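Local coordinates for protein cyclopropane-fatty-acyl-phospholipid synthase 1 (Mycobacterium tuberculosis, PDB 1KPH) that transfers a methylene group from S-adenosyl-L-methionine to a double bond of mycolic acids, forming the distal cyclopropane ring of alpha mycolates, at residues A[12-18]-A[95-99]; A[18-23]-A[258-262]; A[45-49]-A[235-239]; A[182-188]-A[272-278]. All blocks are in the same frame, centred on the assembly; numbering follows the deposited sequence.

Interaction 1. Residues A[12-18]-A[95-99]. With SAH (S-adenosyl-L-homocysteine), chain F; 10A (didecyl-dimethyl-ammonium), chain G.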
# COMPACT_ATOMS: atom_id res chain seq x y z
N VAL A 12 0.28 -7.41 -11.32
CA VAL A 12 -0.41 -6.45 -10.47
C VAL A 12 -1.88 -6.42 -10.84
O VAL A 12 -2.74 -6.46 -9.96
CB VAL A 12 0.20 -5.04 -10.63
CG1 VAL A 12 -0.63 -4.02 -9.87
CG2 VAL A 12 1.62 -5.05 -10.10
N GLN A 13 -2.16 -6.35 -12.14
CA GLN A 13 -3.54 -6.33 -12.61
C GLN A 13 -4.26 -7.62 -12.26
O GLN A 13 -5.48 -7.63 -12.11
CB GLN A 13 -3.57 -6.10 -14.12
CG GLN A 13 -3.29 -4.67 -14.54
CD GLN A 13 -3.23 -4.49 -16.05
OE1 GLN A 13 -4.00 -5.12 -16.78
NE2 GLN A 13 -2.34 -3.63 -16.51
N ALA A 14 -3.51 -8.71 -12.13
CA ALA A 14 -4.10 -9.99 -11.79
C ALA A 14 -4.92 -9.89 -10.51
O ALA A 14 -5.97 -10.53 -10.37
CB ALA A 14 -3.02 -11.05 -11.63
N HIS A 15 -4.46 -9.06 -9.58
CA HIS A 15 -5.14 -8.89 -8.31
C HIS A 15 -6.16 -7.74 -8.26
O HIS A 15 -7.34 -7.97 -8.01
CB HIS A 15 -4.12 -8.68 -7.19
CG HIS A 15 -4.73 -8.64 -5.82
ND1 HIS A 15 -4.96 -9.78 -5.07
CD2 HIS A 15 -5.21 -7.61 -5.08
CE1 HIS A 15 -5.55 -9.45 -3.94
NE2 HIS A 15 -5.71 -8.14 -3.92
N TYR A 16 -5.70 -6.52 -8.53
CA TYR A 16 -6.57 -5.34 -8.45
C TYR A 16 -7.60 -5.11 -9.54
O TYR A 16 -8.55 -4.35 -9.34
CB TYR A 16 -5.71 -4.09 -8.28
CG TYR A 16 -4.71 -4.20 -7.15
CD1 TYR A 16 -3.42 -4.66 -7.39
CD2 TYR A 16 -5.07 -3.89 -5.84
CE1 TYR A 16 -2.50 -4.81 -6.35
CE2 TYR A 16 -4.16 -4.03 -4.79
CZ TYR A 16 -2.88 -4.50 -5.05
OH TYR A 16 -1.97 -4.65 -4.02
N ASP A 17 -7.45 -5.75 -10.69
CA ASP A 17 -8.44 -5.57 -11.74
C ASP A 17 -9.48 -6.68 -11.72
O ASP A 17 -10.21 -6.88 -12.69
CB ASP A 17 -7.79 -5.48 -13.12
CG ASP A 17 -7.18 -4.12 -13.38
OD1 ASP A 17 -7.71 -3.12 -12.83
OD2 ASP A 17 -6.18 -4.04 -14.13
N LEU A 18 -9.55 -7.38 -10.60
CA LEU A 18 -10.51 -8.47 -10.43
C LEU A 18 -11.93 -7.93 -10.61
O LEU A 18 -12.71 -8.49 -11.37
CB LEU A 18 -10.37 -9.08 -9.03
CG LEU A 18 -11.30 -10.24 -8.66
CD1 LEU A 18 -11.03 -11.43 -9.56
CD2 LEU A 18 -11.08 -10.62 -7.21
N LEU A 95 -0.90 0.54 -11.80
CA LEU A 95 -0.87 -0.38 -12.92
C LEU A 95 -2.24 -1.02 -13.13
O LEU A 95 -2.43 -1.80 -14.06
CB LEU A 95 0.17 -1.48 -12.67
CG LEU A 95 1.56 -1.00 -12.25
CD1 LEU A 95 2.50 -2.20 -12.13
CD2 LEU A 95 2.08 0.00 -13.28
N SER A 96 -3.18 -0.67 -12.26
CA SER A 96 -4.53 -1.22 -12.33
C SER A 96 -5.45 -0.41 -13.25
O SER A 96 -5.67 0.78 -13.03
CB SER A 96 -5.14 -1.26 -10.92
OG SER A 96 -6.47 -1.74 -10.94
N LYS A 97 -5.98 -1.07 -14.27
CA LYS A 97 -6.87 -0.40 -15.22
C LYS A 97 -8.11 0.13 -14.50
O LYS A 97 -8.48 1.29 -14.66
CB LYS A 97 -7.31 -1.38 -16.32
CG LYS A 97 -6.17 -2.09 -17.03
CD LYS A 97 -6.69 -2.94 -18.18
CE LYS A 97 -5.58 -3.76 -18.81
NZ LYS A 97 -4.41 -2.92 -19.19
N ASN A 98 -8.73 -0.73 -13.70
CA ASN A 98 -9.93 -0.36 -12.96
C ASN A 98 -9.71 0.79 -11.98
O ASN A 98 -10.61 1.60 -11.74
CB ASN A 98 -10.50 -1.57 -12.22
CG ASN A 98 -10.93 -2.68 -13.17
OD1 ASN A 98 -11.12 -2.45 -14.37
ND2 ASN A 98 -11.09 -3.89 -12.64
N GLN A 99 -8.51 0.85 -11.39
CA GLN A 99 -8.20 1.90 -10.44
C GLN A 99 -7.96 3.20 -11.19
O GLN A 99 -8.40 4.27 -10.77
CB GLN A 99 -6.96 1.54 -9.62
CG GLN A 99 -7.16 0.30 -8.74
CD GLN A 99 -5.98 0.06 -7.82
OE1 GLN A 99 -4.84 0.36 -8.16
NE2 GLN A 99 -6.25 -0.51 -6.65
N SAH F . -1.79 3.01 -1.83
CA SAH F . -3.17 2.54 -1.96
CB SAH F . -3.24 1.21 -2.74
CG SAH F . -2.30 0.05 -2.32
C SAH F . -3.82 2.37 -0.58
OXT SAH F . -5.05 2.15 -0.53
C5' SAH F . -1.00 -1.44 -4.31
C4' SAH F . -1.01 -0.32 -5.33
O4' SAH F . 0.31 -0.02 -5.86
C3' SAH F . -1.89 -0.62 -6.54
O3' SAH F . -2.67 0.56 -6.86
C2' SAH F . -0.91 -0.97 -7.63
O2' SAH F . -1.44 -0.74 -8.94
C1' SAH F . 0.25 -0.08 -7.31
N9 SAH F . 1.52 -0.53 -7.88
C8 SAH F . 2.14 -1.74 -7.83
N7 SAH F . 3.28 -1.84 -8.44
C5 SAH F . 3.44 -0.56 -8.96
C6 SAH F . 4.54 0.13 -9.80
N6 SAH F . 5.65 -0.51 -10.21
N1 SAH F . 4.34 1.45 -10.12
C2 SAH F . 3.21 2.08 -9.70
N3 SAH F . 2.19 1.59 -8.96
C4 SAH F . 2.37 0.26 -8.62
C1 10A G . 6.49 -13.43 0.96
C2 10A G . 5.76 -12.91 -0.29
C3 10A G . 4.97 -11.64 0.06
C4 10A G . 4.17 -11.02 -1.09
C5 10A G . 3.46 -9.78 -0.52
C6 10A G . 2.54 -9.03 -1.50
C7 10A G . 1.93 -7.89 -0.68
C8 10A G . 0.84 -7.08 -1.39
C9 10A G . 0.30 -6.03 -0.40
C10 10A G . -0.94 -5.34 -0.97
N1 10A G . -1.83 -4.41 -0.14
C11 10A G . -2.99 -4.02 -1.04
C12 10A G . -1.11 -3.14 0.23
C13 10A G . -2.37 -4.98 1.19
C14 10A G . -3.19 -6.30 1.26
C15 10A G . -3.36 -6.93 2.67
C16 10A G . -2.10 -7.41 3.43
C17 10A G . -1.37 -8.58 2.76
C18 10A G . -0.14 -9.06 3.54
C19 10A G . 0.54 -10.23 2.82
C20 10A G . 1.73 -10.73 3.65
C21 10A G . 2.41 -11.93 3.00
C22 10A G . 3.57 -12.38 3.89

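Interaction 2. Residues A[18-23]-A[258-262]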
# COMPACT_ATOMS: atom_id res chain seq x y z
N LEU A 18 -9.55 -7.38 -10.60
CA LEU A 18 -10.51 -8.47 -10.43
C LEU A 18 -11.93 -7.93 -10.61
O LEU A 18 -12.71 -8.49 -11.37
CB LEU A 18 -10.37 -9.08 -9.03
CG LEU A 18 -11.30 -10.24 -8.66
CD1 LEU A 18 -11.03 -11.43 -9.56
CD2 LEU A 18 -11.08 -10.62 -7.21
N SER A 19 -12.24 -6.85 -9.90
CA SER A 19 -13.55 -6.21 -9.95
C SER A 19 -13.75 -5.26 -8.78
O SER A 19 -13.83 -5.70 -7.63
CB SER A 19 -14.66 -7.26 -9.91
OG SER A 19 -15.91 -6.67 -9.59
N ASP A 20 -13.84 -3.96 -9.06
CA ASP A 20 -14.03 -2.98 -8.00
C ASP A 20 -15.20 -3.41 -7.12
O ASP A 20 -15.13 -3.35 -5.89
CB ASP A 20 -14.33 -1.60 -8.58
CG ASP A 20 -13.12 -0.96 -9.21
OD1 ASP A 20 -13.22 0.22 -9.61
OD2 ASP A 20 -12.07 -1.63 -9.30
N ASP A 21 -16.27 -3.86 -7.77
CA ASP A 21 -17.46 -4.30 -7.06
C ASP A 21 -17.11 -5.35 -6.01
O ASP A 21 -17.72 -5.38 -4.94
CB ASP A 21 -18.47 -4.88 -8.06
CG ASP A 21 -18.88 -3.87 -9.11
OD1 ASP A 21 -19.61 -2.91 -8.77
OD2 ASP A 21 -18.48 -4.03 -10.29
N PHE A 22 -16.13 -6.20 -6.31
CA PHE A 22 -15.72 -7.24 -5.37
C PHE A 22 -14.94 -6.67 -4.18
O PHE A 22 -15.22 -7.00 -3.03
CB PHE A 22 -14.85 -8.30 -6.06
CG PHE A 22 -14.47 -9.44 -5.16
CD1 PHE A 22 -15.37 -10.46 -4.89
CD2 PHE A 22 -13.22 -9.47 -4.55
CE1 PHE A 22 -15.04 -11.50 -4.02
CE2 PHE A 22 -12.88 -10.50 -3.67
CZ PHE A 22 -13.79 -11.52 -3.41
N PHE A 23 -13.96 -5.82 -4.46
CA PHE A 23 -13.18 -5.24 -3.39
C PHE A 23 -14.06 -4.41 -2.48
O PHE A 23 -13.84 -4.35 -1.27
CB PHE A 23 -12.04 -4.38 -3.95
CG PHE A 23 -10.93 -5.19 -4.55
CD1 PHE A 23 -10.81 -5.32 -5.94
CD2 PHE A 23 -10.02 -5.86 -3.74
CE1 PHE A 23 -9.80 -6.09 -6.49
CE2 PHE A 23 -9.01 -6.63 -4.28
CZ PHE A 23 -8.90 -6.75 -5.66
N VAL A 258 -13.33 -17.86 -5.72
CA VAL A 258 -12.64 -16.61 -5.47
C VAL A 258 -12.89 -16.17 -4.03
O VAL A 258 -11.99 -15.68 -3.35
CB VAL A 258 -13.13 -15.49 -6.42
CG1 VAL A 258 -12.54 -14.15 -6.00
CG2 VAL A 258 -12.71 -15.81 -7.84
N TYR A 259 -14.12 -16.36 -3.57
CA TYR A 259 -14.49 -16.00 -2.20
C TYR A 259 -13.62 -16.76 -1.20
O TYR A 259 -12.98 -16.16 -0.33
CB TYR A 259 -15.97 -16.32 -1.95
CG TYR A 259 -16.35 -16.26 -0.49
CD1 TYR A 259 -16.52 -15.04 0.16
CD2 TYR A 259 -16.49 -17.43 0.26
CE1 TYR A 259 -16.83 -14.99 1.52
CE2 TYR A 259 -16.79 -17.39 1.61
CZ TYR A 259 -16.96 -16.17 2.24
OH TYR A 259 -17.23 -16.14 3.58
N GLU A 260 -13.62 -18.09 -1.32
CA GLU A 260 -12.85 -18.96 -0.43
C GLU A 260 -11.38 -18.56 -0.40
O GLU A 260 -10.75 -18.54 0.65
CB GLU A 260 -12.95 -20.42 -0.89
CG GLU A 260 -14.34 -21.02 -0.75
CD GLU A 260 -14.85 -20.97 0.67
OE1 GLU A 260 -14.14 -21.43 1.59
OE2 GLU A 260 -15.98 -20.47 0.87
N ARG A 261 -10.84 -18.25 -1.58
CA ARG A 261 -9.45 -17.86 -1.69
C ARG A 261 -9.18 -16.56 -0.92
O ARG A 261 -8.22 -16.46 -0.17
CB ARG A 261 -9.07 -17.69 -3.16
CG ARG A 261 -7.60 -17.43 -3.41
CD ARG A 261 -7.28 -17.62 -4.88
NE ARG A 261 -8.08 -16.74 -5.72
CZ ARG A 261 -8.14 -16.82 -7.05
NH1 ARG A 261 -7.44 -17.75 -7.69
NH2 ARG A 261 -8.89 -15.97 -7.73
N TYR A 262 -10.05 -15.57 -1.10
CA TYR A 262 -9.86 -14.31 -0.41
C TYR A 262 -10.06 -14.39 1.10
O TYR A 262 -9.39 -13.68 1.85
CB TYR A 262 -10.75 -13.22 -1.01
CG TYR A 262 -10.06 -12.51 -2.16
CD1 TYR A 262 -9.84 -13.17 -3.37
CD2 TYR A 262 -9.54 -11.23 -2.00
CE1 TYR A 262 -9.13 -12.56 -4.39
CE2 TYR A 262 -8.82 -10.61 -3.02
CZ TYR A 262 -8.62 -11.29 -4.21
OH TYR A 262 -7.91 -10.70 -5.23

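Interaction 3. Residues A[45-49]-A[235-239]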
# COMPACT_ATOMS: atom_id res chain seq x y z
N LEU A 45 -13.41 1.59 10.90
CA LEU A 45 -12.38 1.29 9.92
C LEU A 45 -12.12 2.53 9.06
O LEU A 45 -10.97 2.87 8.77
CB LEU A 45 -12.81 0.12 9.03
CG LEU A 45 -11.89 -0.27 7.87
CD1 LEU A 45 -10.49 -0.61 8.39
CD2 LEU A 45 -12.49 -1.46 7.13
N GLN A 46 -13.20 3.21 8.66
CA GLN A 46 -13.08 4.40 7.83
C GLN A 46 -12.28 5.49 8.54
O GLN A 46 -11.41 6.10 7.93
CB GLN A 46 -14.47 4.93 7.45
CG GLN A 46 -14.43 6.11 6.47
CD GLN A 46 -15.82 6.55 6.00
OE1 GLN A 46 -16.60 5.74 5.50
NE2 GLN A 46 -16.11 7.83 6.13
N GLU A 47 -12.57 5.72 9.82
CA GLU A 47 -11.87 6.73 10.60
C GLU A 47 -10.40 6.35 10.76
O GLU A 47 -9.52 7.21 10.69
CB GLU A 47 -12.51 6.89 11.98
CG GLU A 47 -13.97 7.30 11.96
CD GLU A 47 -14.59 7.38 13.35
OE1 GLU A 47 -14.15 6.63 14.25
OE2 GLU A 47 -15.53 8.18 13.54
N ALA A 48 -10.15 5.06 10.98
CA ALA A 48 -8.79 4.56 11.16
C ALA A 48 -7.98 4.64 9.86
O ALA A 48 -6.76 4.80 9.89
CB ALA A 48 -8.82 3.13 11.68
N GLN A 49 -8.65 4.50 8.72
CA GLN A 49 -7.95 4.59 7.44
C GLN A 49 -7.59 6.05 7.19
O GLN A 49 -6.52 6.35 6.66
CB GLN A 49 -8.83 4.04 6.31
CG GLN A 49 -8.97 2.52 6.31
CD GLN A 49 -7.64 1.83 6.07
OE1 GLN A 49 -6.58 2.40 6.29
NE2 GLN A 49 -7.70 0.58 5.62
N THR A 235 -7.27 -4.47 11.16
CA THR A 235 -7.71 -4.05 9.84
C THR A 235 -8.16 -5.29 9.07
O THR A 235 -9.26 -5.33 8.50
CB THR A 235 -6.57 -3.36 9.06
OG1 THR A 235 -6.12 -2.20 9.77
CG2 THR A 235 -7.05 -2.93 7.68
N LEU A 236 -7.30 -6.31 9.05
CA LEU A 236 -7.59 -7.55 8.35
C LEU A 236 -8.80 -8.28 8.93
O LEU A 236 -9.59 -8.87 8.19
CB LEU A 236 -6.35 -8.46 8.37
CG LEU A 236 -5.22 -8.00 7.44
CD1 LEU A 236 -3.90 -8.62 7.86
CD2 LEU A 236 -5.57 -8.38 6.01
N ASP A 237 -8.95 -8.25 10.25
CA ASP A 237 -10.09 -8.89 10.89
C ASP A 237 -11.37 -8.20 10.42
O ASP A 237 -12.37 -8.87 10.13
CB ASP A 237 -10.01 -8.81 12.42
CG ASP A 237 -8.96 -9.75 13.01
OD1 ASP A 237 -8.62 -10.76 12.36
OD2 ASP A 237 -8.50 -9.49 14.14
N LEU A 238 -11.34 -6.87 10.34
CA LEU A 238 -12.51 -6.11 9.90
C LEU A 238 -12.81 -6.35 8.43
O LEU A 238 -13.98 -6.37 8.03
CB LEU A 238 -12.31 -4.61 10.15
CG LEU A 238 -12.16 -4.16 11.61
CD1 LEU A 238 -12.12 -2.65 11.68
CD2 LEU A 238 -13.32 -4.68 12.44
N TRP A 239 -11.77 -6.53 7.62
CA TRP A 239 -11.99 -6.78 6.19
C TRP A 239 -12.65 -8.14 6.00
O TRP A 239 -13.60 -8.26 5.22
CB TRP A 239 -10.67 -6.75 5.41
CG TRP A 239 -10.11 -5.37 5.15
CD1 TRP A 239 -10.78 -4.18 5.25
CD2 TRP A 239 -8.78 -5.05 4.73
NE1 TRP A 239 -9.95 -3.14 4.92
CE2 TRP A 239 -8.71 -3.65 4.60
CE3 TRP A 239 -7.64 -5.81 4.46
CZ2 TRP A 239 -7.54 -2.98 4.21
CZ3 TRP A 239 -6.47 -5.16 4.07
CH2 TRP A 239 -6.44 -3.75 3.95
O HOH W 1 -10.29 -0.41 4.16

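Interaction 4. Residues A[182-188]-A[272-278]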
# COMPACT_ATOMS: atom_id res chain seq x y z
N LEU A 182 9.85 -18.63 17.10
CA LEU A 182 8.58 -18.69 16.41
C LEU A 182 8.36 -20.05 15.75
O LEU A 182 9.07 -20.43 14.82
CB LEU A 182 8.52 -17.60 15.34
CG LEU A 182 8.66 -16.16 15.84
CD1 LEU A 182 8.75 -15.20 14.66
CD2 LEU A 182 7.49 -15.80 16.74
N PRO A 183 7.36 -20.81 16.24
CA PRO A 183 7.06 -22.14 15.69
C PRO A 183 6.48 -22.01 14.28
O PRO A 183 6.78 -21.05 13.57
CB PRO A 183 6.04 -22.69 16.68
CG PRO A 183 5.30 -21.46 17.10
CD PRO A 183 6.42 -20.47 17.32
N MET A 184 5.66 -22.98 13.89
CA MET A 184 5.04 -22.95 12.57
C MET A 184 6.06 -22.97 11.44
O MET A 184 6.29 -24.01 10.82
CB MET A 184 4.15 -21.71 12.46
CG MET A 184 3.22 -21.55 13.65
SD MET A 184 2.51 -19.90 13.78
CE MET A 184 0.98 -20.13 12.85
N SER A 185 6.68 -21.82 11.18
CA SER A 185 7.69 -21.67 10.13
C SER A 185 7.24 -22.29 8.81
O SER A 185 6.85 -21.57 7.89
CB SER A 185 9.02 -22.28 10.58
OG SER A 185 8.88 -23.66 10.89
N PHE A 186 7.32 -23.61 8.73
CA PHE A 186 6.90 -24.33 7.53
C PHE A 186 5.52 -23.83 7.12
O PHE A 186 5.27 -23.55 5.95
CB PHE A 186 6.84 -25.84 7.80
CG PHE A 186 8.19 -26.49 7.95
CD1 PHE A 186 8.28 -27.79 8.42
CD2 PHE A 186 9.35 -25.81 7.61
CE1 PHE A 186 9.52 -28.42 8.55
CE2 PHE A 186 10.60 -26.42 7.73
CZ PHE A 186 10.68 -27.73 8.20
N THR A 187 4.63 -23.72 8.10
CA THR A 187 3.28 -23.25 7.85
C THR A 187 3.35 -21.84 7.27
O THR A 187 2.63 -21.50 6.33
CB THR A 187 2.45 -23.22 9.14
OG1 THR A 187 2.34 -24.55 9.67
CG2 THR A 187 1.06 -22.67 8.88
N PHE A 188 4.23 -21.02 7.84
CA PHE A 188 4.42 -19.66 7.37
C PHE A 188 4.86 -19.68 5.91
O PHE A 188 4.22 -19.09 5.04
CB PHE A 188 5.46 -18.94 8.23
CG PHE A 188 5.74 -17.52 7.80
CD1 PHE A 188 4.70 -16.61 7.66
CD2 PHE A 188 7.05 -17.11 7.55
CE1 PHE A 188 4.96 -15.29 7.28
CE2 PHE A 188 7.31 -15.79 7.16
CZ PHE A 188 6.27 -14.88 7.03
N MET A 272 -0.85 -13.91 10.90
CA MET A 272 0.57 -13.68 10.67
C MET A 272 1.02 -12.40 11.36
O MET A 272 2.12 -12.35 11.92
CB MET A 272 0.85 -13.60 9.17
CG MET A 272 1.76 -14.71 8.65
SD MET A 272 1.19 -16.37 9.11
CE MET A 272 2.17 -16.68 10.58
N PHE A 273 0.18 -11.37 11.34
CA PHE A 273 0.52 -10.12 11.99
C PHE A 273 0.35 -10.25 13.50
O PHE A 273 1.13 -9.70 14.27
CB PHE A 273 -0.34 -8.96 11.47
CG PHE A 273 0.17 -8.36 10.19
CD1 PHE A 273 -0.48 -8.61 8.98
CD2 PHE A 273 1.30 -7.55 10.18
CE1 PHE A 273 0.00 -8.07 7.79
CE2 PHE A 273 1.79 -7.01 9.00
CZ PHE A 273 1.14 -7.27 7.80
N ARG A 274 -0.68 -11.00 13.90
CA ARG A 274 -0.95 -11.21 15.32
C ARG A 274 0.23 -11.89 16.02
O ARG A 274 0.63 -11.48 17.10
CB ARG A 274 -2.22 -12.06 15.50
CG ARG A 274 -3.26 -11.45 16.43
CD ARG A 274 -4.37 -12.44 16.79
NE ARG A 274 -5.14 -12.87 15.62
CZ ARG A 274 -6.03 -12.12 14.98
NH1 ARG A 274 -6.28 -10.88 15.40
NH2 ARG A 274 -6.67 -12.59 13.92
N ILE A 275 0.79 -12.92 15.39
CA ILE A 275 1.92 -13.65 15.97
C ILE A 275 3.27 -12.97 15.75
O ILE A 275 4.26 -13.31 16.41
CB ILE A 275 1.98 -15.10 15.43
CG1 ILE A 275 3.08 -15.88 16.16
CG2 ILE A 275 2.25 -15.09 13.93
CD1 ILE A 275 3.09 -17.36 15.84
N GLY A 276 3.33 -12.02 14.83
CA GLY A 276 4.56 -11.29 14.59
C GLY A 276 5.52 -11.75 13.50
O GLY A 276 6.66 -11.29 13.46
N TYR A 277 5.09 -12.64 12.61
CA TYR A 277 5.98 -13.10 11.55
C TYR A 277 6.16 -12.01 10.50
O TYR A 277 7.14 -12.00 9.76
CB TYR A 277 5.46 -14.37 10.88
CG TYR A 277 5.56 -15.60 11.76
CD1 TYR A 277 5.50 -16.88 11.22
CD2 TYR A 277 5.69 -15.47 13.14
CE1 TYR A 277 5.57 -18.01 12.04
CE2 TYR A 277 5.77 -16.59 13.97
CZ TYR A 277 5.71 -17.85 13.41
OH TYR A 277 5.78 -18.95 14.24
N ILE A 278 5.20 -11.09 10.43
CA ILE A 278 5.28 -9.98 9.49
C ILE A 278 4.97 -8.68 10.20
O ILE A 278 4.29 -8.67 11.23
CB ILE A 278 4.32 -10.17 8.29
CG1 ILE A 278 2.91 -10.48 8.79
CG2 ILE A 278 4.84 -11.30 7.39
CD1 ILE A 278 1.93 -10.78 7.67

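Interaction 1. Residues A[12-18]-A[95-99]
Asp-17 grips the N-terminus of helix 97-109 with both carboxylate oxygens. Its OD1 accepts from Ser-96 OG at 2.6 Å and from Asn-98 N at 2.7 Å; the two donors arrive on opposite faces of the carboxylate plane, 52° and 35° out of it. The syn lone pair of Asp-17 OD2 takes Lys-97 N at 3.0 Å. Because the Ser-96 hydroxyl gives its proton to Asp-17, its oxygen can also cap the helix through a weak bond from Gln-99 N. Gln-13 adds a second, weak tie, NE2 to Leu-95 O at 3.1 Å. Beside these polar bonds, Val-12 CG2 lies 3.6 Å from Leu-95 CD1, next to the adenine.

The loop held in this way serves S-adenosyl-L-homocysteine: Leu-95 N donates to O2' of the ligand at 3.2 Å, and Gln-99 OE1 accepts from O3' while also bonding Thr-94. The Tyr-16 ring has the ribose C3' over one face and His-15 CD2 over the other; its hydroxyl bonds His-141, and its edge meets C11 of didecyl-dimethyl-ammonium. Three donors at the start of a helix should stabilise a negative Asp-17, which thereby ties the N-terminal helix to the ribose-binding loop.

Interaction 2. Residues A[18-23]-A[258-262]
With CG anti to the backbone N in both Phe-22 (chi1 -176°) and Leu-18 (chi1 180°), these two side chains extend from the short helix 20-23 and the turn before it toward Val-258 and Tyr-262 on helix 256-275. The Phe-22 ring arrives edge first on the face of Tyr-262, a T-shaped pair with centroids 5.1 Å apart and planes at 76°. Its leading atom, CE2, sits 3.8 Å from Tyr-262 CG, offset from the ring centre toward the rim. Val-258 supplies one methyl to two partners: CG1 is 3.9 Å from Phe-22 CZ and 4.0 Å from Leu-18 CD2.

That same CD2 methyl of Leu-18 approaches the far end of the tyrosine, 3.7 Å from Tyr-262 OH. Phe-23 brings a second ring obliquely, its CE2 lying 4.2 Å from Tyr-262 CE2, and passes the aromatic cluster on to Tyr-33 and Trp-75. Phe-22 also touches Ala-250 and Gln-254. Within 18-23 itself, Ser-19 is the N-cap of helix 20-23, its OG taking a weak bond from Phe-22 N. No hydrogen bond crosses the contact, so cohesion here comes from dispersion and from an aromatic edge against a pi face.

Interaction 3. Residues A[45-49]-A[235-239]
Leu-45 and Trp-239 meet in a helix-helix packing between helix 45-57 and helix 229-245 of this Rossmann-like methyltransferase. The short axes are separated by 11.6 Å and run in roughly opposite senses, 142° between their N-to-C directions. Contact is made through side chains, and the backbones come closest at Leu-45 and Thr-235, whose CA atoms are 7.1 Å apart.

The apolar contacts centre on Leu-45. Its CG is anti to the backbone N (chi1 176°), which sends the branched end across to the other helix: CD2 lies 3.7 Å from Trp-239 CD1 and approaches the indole obliquely, the two side chains crossing at about a right angle. Nearer the backbone, CB of Leu-45 is 3.9 Å from Leu-238 CD1. Thr-235 contributes its methyl, whose CG2 sits 4.2 Å from Leu-45 CD1. From within its own helix this methyl also rests against one face of the indole, toward the rim, which probably limits the ring's rotation. Tyr-33 packs edge-to-face with the same indole, and Trp-239 lines the pocket of the bound didecyl-dimethyl-ammonium.

The polar contacts are indirect, since no direct hydrogen bond joins the two segments. Gln-49, bent at chi2, swings its amide beside the indole, with NE2 3.8 Å from Trp-239 CZ2 and the amide and ring planes 29° apart. Its OE1 is bonded to Lys-52 and its NE2 to Ser-34 O, while the Thr-235 hydroxyl pairs with His-231 O. A water bridges the helices in the indole plane, accepting from Gln-49 NE2 at 3.1 Å and from Trp-239 NE1 at 2.9 Å.

Interaction 4. Residues A[182-188]-A[272-278]
Tyr-277, which meets Leu-182 and Phe-188, follows a Schellman motif that ends helix 256-275: Gly-276 has phi +94°, and Tyr-277 N bonds Met-272 O at 3.1 Å, placing the tyrosine between loop 182-185 and helix 186-199. There the edge of Tyr-277 points at the face of Phe-188 in a T-shaped pair, centroids 5.2 Å apart and planes at 90°, with Tyr-277 CD1 leading at 3.5 Å from Phe-188 CG. Over the same face Tyr-277 CB makes a CH-pi contact, 4.0 Å from the Phe-188 centroid. Phe-188, its ring swung away from the backbone N (chi1 179°), has Met-272 CG at its edge, 3.5 Å from Phe-188 CE1. Met-272 SD shares that edge as a Met-aromatic contact, and Ile-278 CG2 is 3.9 Å from Phe-188 CZ.

Leu-182 runs along the CD2/CE2 side of the tyrosine, CB obliquely and CD1 3.4 Å from Tyr-277 CD2, although Leu-182 and Pro-183 are poorly ordered. Met-184 SD also approaches obliquely, 4.6 Å from the Tyr-277 centroid. Tyr-277 OH bonds Pro-183 O, at a modelled length too short to trust. A Schellman-terminated helix thus leads into strand 278-286, whose Ile-278 lines the didecyl-dimethyl-ammonium pocket.

In the fold
Interactions 2 and 3 are buried, whereas 1 and 4 are partly buried and reach the surface. Interactions 1 and 2 share Leu-18 and touch through His-15, whose CE1 is 3.0 Å from Tyr-262 OH, so the cofactor-side contact continues into the aromatic core. Interactions 2 and 4, their centres about 25 Å apart, both use helix 256-275. Interaction 4 joins interaction 3 through a salt bridge, Asp-237 OD2 to Arg-274 NH1 at 2.9 Å. Chemistry changes with place: a charged helix-start network beside the S-adenosyl-L-homocysteine site in interaction 1, purely apolar and aromatic packing in 2, the same with thioethers and one doubtful hydroxyl-carbonyl bond in 4, and a water-bridged helix pair in 3.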